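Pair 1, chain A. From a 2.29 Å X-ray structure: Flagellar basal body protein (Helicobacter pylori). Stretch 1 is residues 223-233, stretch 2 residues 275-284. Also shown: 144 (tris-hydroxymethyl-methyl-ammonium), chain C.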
# COMPACT_ATOMS: atom_id res chain seq x y z
N ARG A 223 13.14 22.90 -13.16
CA ARG A 223 13.65 21.80 -12.35
C ARG A 223 15.13 21.96 -12.10
O ARG A 223 15.61 21.75 -10.97
CB ARG A 223 13.36 20.43 -13.00
CG ARG A 223 11.87 20.08 -13.11
CD ARG A 223 11.66 18.75 -13.76
NE ARG A 223 10.26 18.32 -13.55
CZ ARG A 223 9.74 17.20 -14.03
NH1 ARG A 223 10.50 16.36 -14.71
NH2 ARG A 223 8.46 16.96 -13.83
N PHE A 224 15.88 22.34 -13.14
CA PHE A 224 17.30 22.62 -12.97
C PHE A 224 17.53 23.73 -11.94
O PHE A 224 18.38 23.60 -11.04
CB PHE A 224 17.90 22.95 -14.34
CG PHE A 224 19.21 23.69 -14.29
CD1 PHE A 224 20.38 23.03 -13.94
CD2 PHE A 224 19.27 25.03 -14.64
CE1 PHE A 224 21.60 23.70 -13.92
CE2 PHE A 224 20.49 25.71 -14.61
CZ PHE A 224 21.66 25.05 -14.26
N LEU A 225 16.73 24.81 -11.99
CA LEU A 225 17.01 25.93 -11.09
C LEU A 225 16.75 25.57 -9.64
O LEU A 225 17.51 26.00 -8.75
CB LEU A 225 16.21 27.17 -11.49
CG LEU A 225 16.68 27.80 -12.80
CD1 LEU A 225 15.90 29.07 -13.11
CD2 LEU A 225 18.19 28.06 -12.77
N ASN A 226 15.70 24.78 -9.38
CA ASN A 226 15.21 24.49 -8.03
C ASN A 226 15.77 23.20 -7.42
O ASN A 226 15.31 22.80 -6.35
CB ASN A 226 13.67 24.43 -8.02
CG ASN A 226 13.03 25.76 -8.42
OD1 ASN A 226 13.68 26.81 -8.44
ND2 ASN A 226 11.73 25.72 -8.74
N GLN A 227 16.73 22.55 -8.08
CA GLN A 227 17.30 21.33 -7.54
C GLN A 227 18.35 21.67 -6.49
O GLN A 227 19.29 22.42 -6.76
CB GLN A 227 17.89 20.47 -8.66
CG GLN A 227 18.53 19.17 -8.21
CD GLN A 227 17.51 18.15 -7.86
OE1 GLN A 227 16.30 18.30 -8.16
NE2 GLN A 227 17.96 17.09 -7.18
N ASP A 228 18.15 21.17 -5.29
CA ASP A 228 19.15 21.26 -4.23
C ASP A 228 20.44 20.56 -4.69
O ASP A 228 20.43 19.37 -5.06
CB ASP A 228 18.56 20.61 -2.96
CG ASP A 228 19.50 20.69 -1.73
OD1 ASP A 228 19.00 20.41 -0.62
OD2 ASP A 228 20.70 20.99 -1.87
N ILE A 229 21.55 21.30 -4.72
CA ILE A 229 22.82 20.74 -5.18
C ILE A 229 23.30 19.58 -4.29
O ILE A 229 24.05 18.71 -4.75
CB ILE A 229 23.87 21.87 -5.28
CG1 ILE A 229 25.08 21.41 -6.09
CG2 ILE A 229 24.30 22.36 -3.89
CD1 ILE A 229 26.07 22.52 -6.34
N ASN A 230 22.88 19.54 -3.01
CA ASN A 230 23.15 18.40 -2.13
C ASN A 230 22.28 17.19 -2.45
O ASN A 230 22.58 16.09 -1.96
CB ASN A 230 22.94 18.77 -0.66
CG ASN A 230 23.56 17.76 0.31
OD1 ASN A 230 24.78 17.50 0.26
ND2 ASN A 230 22.76 17.21 1.20
N ALA A 231 21.21 17.37 -3.23
CA ALA A 231 20.37 16.25 -3.70
C ALA A 231 20.87 15.73 -5.04
O ALA A 231 20.10 15.51 -5.98
CB ALA A 231 18.90 16.68 -3.80
N LEU A 232 22.19 15.52 -5.11
CA LEU A 232 22.85 15.13 -6.35
C LEU A 232 24.01 14.18 -6.05
O LEU A 232 24.43 14.01 -4.90
CB LEU A 232 23.37 16.35 -7.10
CG LEU A 232 22.31 17.29 -7.70
CD1 LEU A 232 23.00 18.54 -8.14
CD2 LEU A 232 21.60 16.62 -8.87
N ALA A 233 24.55 13.59 -7.12
CA ALA A 233 25.76 12.79 -7.04
C ALA A 233 26.48 12.92 -8.37
O ALA A 233 25.86 13.21 -9.40
CB ALA A 233 25.45 11.31 -6.71
N GLN A 275 25.26 32.64 0.72
CA GLN A 275 24.79 31.27 0.91
C GLN A 275 23.94 30.83 -0.28
O GLN A 275 23.27 31.63 -0.91
CB GLN A 275 24.01 31.13 2.22
CG GLN A 275 24.88 31.43 3.44
CD GLN A 275 24.54 30.60 4.67
OE1 GLN A 275 23.48 29.98 4.76
NE2 GLN A 275 25.45 30.60 5.64
N PHE A 276 24.03 29.55 -0.60
CA PHE A 276 23.27 28.97 -1.70
C PHE A 276 22.87 27.57 -1.31
O PHE A 276 23.51 26.93 -0.46
CB PHE A 276 24.05 28.90 -3.02
CG PHE A 276 25.26 27.98 -2.96
CD1 PHE A 276 26.44 28.40 -2.31
CD2 PHE A 276 25.23 26.71 -3.55
CE1 PHE A 276 27.58 27.57 -2.25
CE2 PHE A 276 26.38 25.87 -3.50
CZ PHE A 276 27.55 26.30 -2.84
N LYS A 277 21.80 27.10 -1.94
CA LYS A 277 21.27 25.78 -1.69
C LYS A 277 20.99 25.07 -3.01
O LYS A 277 21.42 23.92 -3.20
CB LYS A 277 20.00 25.87 -0.86
CG LYS A 277 19.42 24.52 -0.50
CD LYS A 277 18.63 24.61 0.73
CE LYS A 277 17.84 23.33 0.95
NZ LYS A 277 18.62 22.29 1.67
N THR A 278 20.30 25.75 -3.94
CA THR A 278 19.91 25.17 -5.22
C THR A 278 20.92 25.51 -6.30
O THR A 278 21.75 26.40 -6.15
CB THR A 278 18.55 25.68 -5.69
OG1 THR A 278 18.68 27.07 -6.01
CG2 THR A 278 17.46 25.45 -4.65
N LEU A 279 20.78 24.83 -7.44
CA LEU A 279 21.58 25.19 -8.61
C LEU A 279 21.27 26.60 -9.07
O LEU A 279 22.16 27.34 -9.51
CB LEU A 279 21.36 24.18 -9.74
CG LEU A 279 21.89 22.76 -9.54
CD1 LEU A 279 21.46 21.89 -10.71
CD2 LEU A 279 23.41 22.76 -9.39
N GLY A 280 19.99 26.99 -8.98
CA GLY A 280 19.62 28.37 -9.25
C GLY A 280 20.32 29.35 -8.33
O GLY A 280 20.95 30.31 -8.78
N ASP A 281 20.23 29.12 -7.01
CA ASP A 281 20.92 30.03 -6.09
C ASP A 281 22.39 30.16 -6.45
O ASP A 281 22.96 31.25 -6.37
CB ASP A 281 20.83 29.59 -4.61
CG ASP A 281 19.43 29.36 -4.12
OD1 ASP A 281 18.59 30.21 -4.47
OD2 ASP A 281 19.19 28.48 -3.24
N LEU A 282 23.04 29.05 -6.84
CA LEU A 282 24.47 29.15 -7.17
C LEU A 282 24.68 29.88 -8.50
O LEU A 282 25.65 30.64 -8.65
CB LEU A 282 25.11 27.77 -7.18
CG LEU A 282 26.56 27.73 -7.69
CD1 LEU A 282 27.42 28.46 -6.68
CD2 LEU A 282 27.06 26.33 -7.86
N GLN A 283 23.79 29.66 -9.45
CA GLN A 283 23.89 30.36 -10.73
C GLN A 283 23.82 31.87 -10.52
O GLN A 283 24.69 32.62 -10.99
CB GLN A 283 22.77 29.87 -11.65
CG GLN A 283 22.71 30.54 -12.99
CD GLN A 283 21.40 30.28 -13.71
OE1 GLN A 283 20.35 30.77 -13.29
NE2 GLN A 283 21.46 29.49 -14.79
N LYS A 284 22.80 32.32 -9.79
CA LYS A 284 22.61 33.74 -9.51
C LYS A 284 23.80 34.33 -8.76
O LYS A 284 24.27 35.42 -9.08
CB LYS A 284 21.32 33.92 -8.70
CG LYS A 284 20.81 35.34 -8.57
CD LYS A 284 19.69 35.39 -7.55
CE LYS A 284 19.07 36.76 -7.48
NZ LYS A 284 18.74 37.14 -6.08
C1 144 C . 9.93 22.86 -4.35
N 144 C . 10.70 21.72 -4.86
C2 144 C . 11.75 22.20 -5.76
O2 144 C . 11.29 22.49 -7.05
C3 144 C . 9.83 20.80 -5.58
O3 144 C . 10.43 19.53 -5.69
C4 144 C . 11.36 20.94 -3.79
O4 144 C . 11.26 21.39 -2.46
O HOH W 1 16.20 28.07 -6.56

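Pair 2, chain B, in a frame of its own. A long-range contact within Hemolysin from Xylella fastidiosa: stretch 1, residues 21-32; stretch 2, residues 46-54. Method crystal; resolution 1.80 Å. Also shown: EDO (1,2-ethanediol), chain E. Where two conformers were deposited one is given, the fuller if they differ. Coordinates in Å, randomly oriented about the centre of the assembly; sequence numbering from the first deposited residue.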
# COMPACT_ATOMS: atom_id res chain seq x y z
N LEU B 21 -4.21 -0.58 6.80
CA LEU B 21 -2.99 -0.07 6.20
C LEU B 21 -2.27 0.77 7.26
O LEU B 21 -2.85 1.74 7.82
CB LEU B 21 -3.32 0.75 4.96
CG LEU B 21 -3.74 -0.13 3.76
CD1 LEU B 21 -4.47 0.70 2.67
CD2 LEU B 21 -2.46 -0.78 3.15
N ILE B 22 -1.01 0.40 7.54
CA ILE B 22 -0.31 0.93 8.72
C ILE B 22 1.08 1.47 8.36
O ILE B 22 1.82 0.86 7.59
CB ILE B 22 -0.17 -0.14 9.81
CG1 ILE B 22 -1.57 -0.73 10.15
CG2 ILE B 22 0.51 0.48 11.08
CD1 ILE B 22 -1.56 -1.71 11.34
N ASP B 23 1.42 2.63 8.90
CA ASP B 23 2.73 3.27 8.68
C ASP B 23 3.83 2.40 9.34
O ASP B 23 3.61 1.85 10.44
CB ASP B 23 2.72 4.67 9.30
CG ASP B 23 3.89 5.50 8.86
OD1 ASP B 23 5.00 5.26 9.35
OD2 ASP B 23 3.70 6.39 8.01
N GLY B 24 4.97 2.23 8.67
CA GLY B 24 6.07 1.46 9.28
C GLY B 24 6.54 1.99 10.63
O GLY B 24 7.13 1.24 11.41
N THR B 25 6.32 3.27 10.92
CA THR B 25 6.78 3.82 12.21
C THR B 25 5.88 3.52 13.41
O THR B 25 6.20 3.92 14.55
CB THR B 25 6.97 5.35 12.13
OG1 THR B 25 5.70 5.96 11.89
CG2 THR B 25 7.96 5.70 11.04
N LEU B 26 4.78 2.80 13.21
CA LEU B 26 3.87 2.57 14.34
C LEU B 26 4.62 1.77 15.42
O LEU B 26 5.19 0.72 15.10
CB LEU B 26 2.60 1.81 13.89
CG LEU B 26 1.54 1.67 15.00
CD1 LEU B 26 0.89 3.03 15.27
CD2 LEU B 26 0.52 0.62 14.65
N PRO B 27 4.64 2.24 16.68
CA PRO B 27 5.37 1.44 17.68
C PRO B 27 4.70 0.07 17.89
O PRO B 27 3.48 -0.03 17.79
CB PRO B 27 5.27 2.27 18.97
CG PRO B 27 4.84 3.65 18.53
CD PRO B 27 4.04 3.45 17.26
N ILE B 28 5.50 -0.96 18.17
CA ILE B 28 4.98 -2.33 18.38
C ILE B 28 3.98 -2.39 19.55
O ILE B 28 3.01 -3.14 19.51
CB ILE B 28 6.14 -3.35 18.60
CG1 ILE B 28 6.94 -3.55 17.31
CG2 ILE B 28 5.64 -4.72 19.17
CD1 ILE B 28 6.19 -4.15 16.11
N GLU B 29 4.20 -1.58 20.58
CA GLU B 29 3.28 -1.55 21.72
C GLU B 29 1.90 -1.16 21.26
O GLU B 29 0.90 -1.75 21.67
CB GLU B 29 3.72 -0.52 22.75
CG GLU B 29 4.99 -0.83 23.45
CD GLU B 29 5.14 0.01 24.70
OE1 GLU B 29 5.51 1.20 24.58
OE2 GLU B 29 4.86 -0.52 25.80
N GLU B 30 1.86 -0.14 20.41
CA GLU B 30 0.60 0.37 19.90
C GLU B 30 -0.01 -0.62 18.91
O GLU B 30 -1.22 -0.80 18.88
CB GLU B 30 0.81 1.74 19.24
CG GLU B 30 0.25 2.92 20.05
CD GLU B 30 -1.28 2.96 20.04
OE1 GLU B 30 -1.91 2.28 19.20
OE2 GLU B 30 -1.87 3.68 20.87
N LEU B 31 0.83 -1.26 18.11
CA LEU B 31 0.38 -2.30 17.19
C LEU B 31 -0.29 -3.44 17.98
O LEU B 31 -1.37 -3.92 17.59
CB LEU B 31 1.55 -2.82 16.36
CG LEU B 31 1.21 -3.87 15.29
CD1 LEU B 31 0.26 -3.36 14.20
CD2 LEU B 31 2.50 -4.45 14.66
N ARG B 32 0.31 -3.86 19.09
CA ARG B 32 -0.24 -4.95 19.88
C ARG B 32 -1.64 -4.59 20.33
O ARG B 32 -2.52 -5.45 20.35
CB ARG B 32 0.60 -5.26 21.12
CG ARG B 32 1.89 -5.97 20.78
CD ARG B 32 2.58 -6.60 22.04
NE ARG B 32 3.95 -6.98 21.69
CZ ARG B 32 4.30 -8.10 21.04
NH1 ARG B 32 5.58 -8.32 20.75
NH2 ARG B 32 3.38 -9.00 20.68
N ASN B 46 15.19 -6.09 19.37
CA ASN B 46 16.02 -5.34 18.44
C ASN B 46 15.14 -4.44 17.58
O ASN B 46 15.60 -3.88 16.57
CB ASN B 46 16.88 -6.28 17.56
CG ASN B 46 16.05 -7.35 16.87
OD1 ASN B 46 15.28 -8.07 17.51
ND2 ASN B 46 16.23 -7.48 15.55
N TYR B 47 13.88 -4.30 18.01
CA TYR B 47 12.94 -3.42 17.32
C TYR B 47 11.83 -2.89 18.22
O TYR B 47 11.46 -3.53 19.22
CB TYR B 47 12.33 -4.13 16.11
CG TYR B 47 11.53 -5.36 16.44
CD1 TYR B 47 10.19 -5.25 16.85
CD2 TYR B 47 12.08 -6.64 16.32
CE1 TYR B 47 9.43 -6.37 17.15
CE2 TYR B 47 11.32 -7.78 16.61
CZ TYR B 47 9.99 -7.63 17.02
OH TYR B 47 9.22 -8.73 17.32
N HIS B 48 11.34 -1.70 17.90
CA HIS B 48 10.25 -1.12 18.65
C HIS B 48 9.14 -0.60 17.73
O HIS B 48 8.15 -0.08 18.22
CB HIS B 48 10.73 -0.02 19.61
CG HIS B 48 11.22 1.21 18.91
ND1 HIS B 48 12.46 1.28 18.30
CD2 HIS B 48 10.63 2.41 18.70
CE1 HIS B 48 12.61 2.47 17.74
NE2 HIS B 48 11.51 3.17 17.97
N THR B 49 9.33 -0.74 16.42
CA THR B 49 8.33 -0.31 15.46
C THR B 49 8.00 -1.45 14.48
O THR B 49 8.76 -2.42 14.34
CB THR B 49 8.78 0.90 14.59
OG1 THR B 49 9.81 0.48 13.67
CG2 THR B 49 9.26 2.07 15.43
N LEU B 50 6.87 -1.29 13.80
CA LEU B 50 6.47 -2.23 12.75
C LEU B 50 7.53 -2.41 11.65
O LEU B 50 7.84 -3.56 11.28
CB LEU B 50 5.10 -1.82 12.17
CG LEU B 50 4.48 -2.65 11.03
CD1 LEU B 50 4.45 -4.16 11.38
CD2 LEU B 50 3.08 -2.12 10.75
N ALA B 51 8.11 -1.32 11.12
CA ALA B 51 9.15 -1.48 10.10
C ALA B 51 10.34 -2.25 10.68
O ALA B 51 10.91 -3.12 10.01
CB ALA B 51 9.61 -0.11 9.58
N GLY B 52 10.72 -1.91 11.91
CA GLY B 52 11.83 -2.57 12.61
C GLY B 52 11.59 -4.08 12.72
O GLY B 52 12.51 -4.87 12.51
N MSE B 53 10.34 -4.45 13.02
CA MSE B 53 10.00 -5.85 13.14
C MSE B 53 10.14 -6.56 11.80
O MSE B 53 10.62 -7.70 11.74
CB MSE B 53 8.58 -6.02 13.66
CG MSE B 53 8.23 -7.47 13.72
SE MSE B 53 6.64 -7.85 14.77
CE MSE B 53 5.38 -7.24 13.66
N CYS B 54 9.73 -5.89 10.72
CA CYS B 54 9.93 -6.43 9.38
C CYS B 54 11.40 -6.68 9.05
O CYS B 54 11.74 -7.75 8.54
CB CYS B 54 9.32 -5.52 8.33
SG CYS B 54 7.52 -5.43 8.46
C1 EDO E . 7.47 4.94 7.22
O1 EDO E . 6.56 6.00 7.43
C2 EDO E . 7.72 4.04 8.40
O2 EDO E . 8.89 3.25 8.17
O HOH W 2 6.96 -0.26 20.94

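In both pairs a segment that leaves a helix or turn and then runs extended lies against the residues leading into a helix, and three backbone hydrogen bonds hold it there; over 14 central residues the backbones superpose to 0.5 Å. In pair 1, I229(A) N donates to K277(A) O (3.0 Å), L279(A) N to Q227(A) O (2.9 Å) and G280(A) N to L225(A) O (2.7 Å). Pair 2 repeats the set at matched positions: I28(B) N to H48(B) O (2.8 Å), L50(B) N to L26(B) O (2.9 Å) and A51(B) N to G24(B) O (2.8 Å). A single beta bridge marks the register, D228(A) with T278(A) and P27(B) with T49(B). The logic is economical: amides in the first helical turn lack partners within their own helix, so the crossing segment supplies carbonyls to two of them.

The threonine is kept. T278(A) and T49(B) are N-caps in the p rotamer, their side-chain centres 0.3 Å apart. T278(A) OG1 accepts from D281(A) N at 2.8 Å, and T49(B) OG1 from G52(B) N at 3.1 Å. Pair 1 adds a reciprocal bond, T278(A) N to D281(A) OD2 (3.0 Å), which G52(B), without a side chain, cannot make.

The next position is leucine in both, pointing toward the other stretch and covered more than any other residue of its pair. L279(A), chi1 m, sets CD1 3.6 Å from F224(A) CD1 and CD2 3.9 Å from I229(A) CG1. L50(B), chi1 t, instead places CD2 3.7 Å from I22(B) CG2 and CD1 3.8 Å from L31(B) CD2. The matched isoleucines reach the same helix position: I229(A) CD1 lies 4.2 Å from L282(A) CD2, and I28(B) CD1 lies 3.9 Å from CB of the selenomethionine M53(B). Each also meets the matched aromatic: I229(A) CG2 is 4.1 Å from F276(A) CE2, and I28(B) CG1 meets the ring edge of Y47(B), 3.7 Å from Y47(B) CD1.

Close backbone approach is bought with glycine, but on opposite partners. G280(A) faces L225(A), and an ideal CB there would sit 2.6 Å from L225(A) O, a clash. In pair 2 the helix carries A51(B) and the crossing segment carries G24(B), where an ideal CB would come within a tight 3.1 Å of A51(B) CB.

The bridge position tolerates quite different chemistry. D228(A) OD1 forms a salt bridge with K277(A) NZ at 3.0 Å, tying the two loop segments together through their side chains. P27(B) has no such charge; its CA makes a CA-H...O contact with H48(B) O at 3.2 Å.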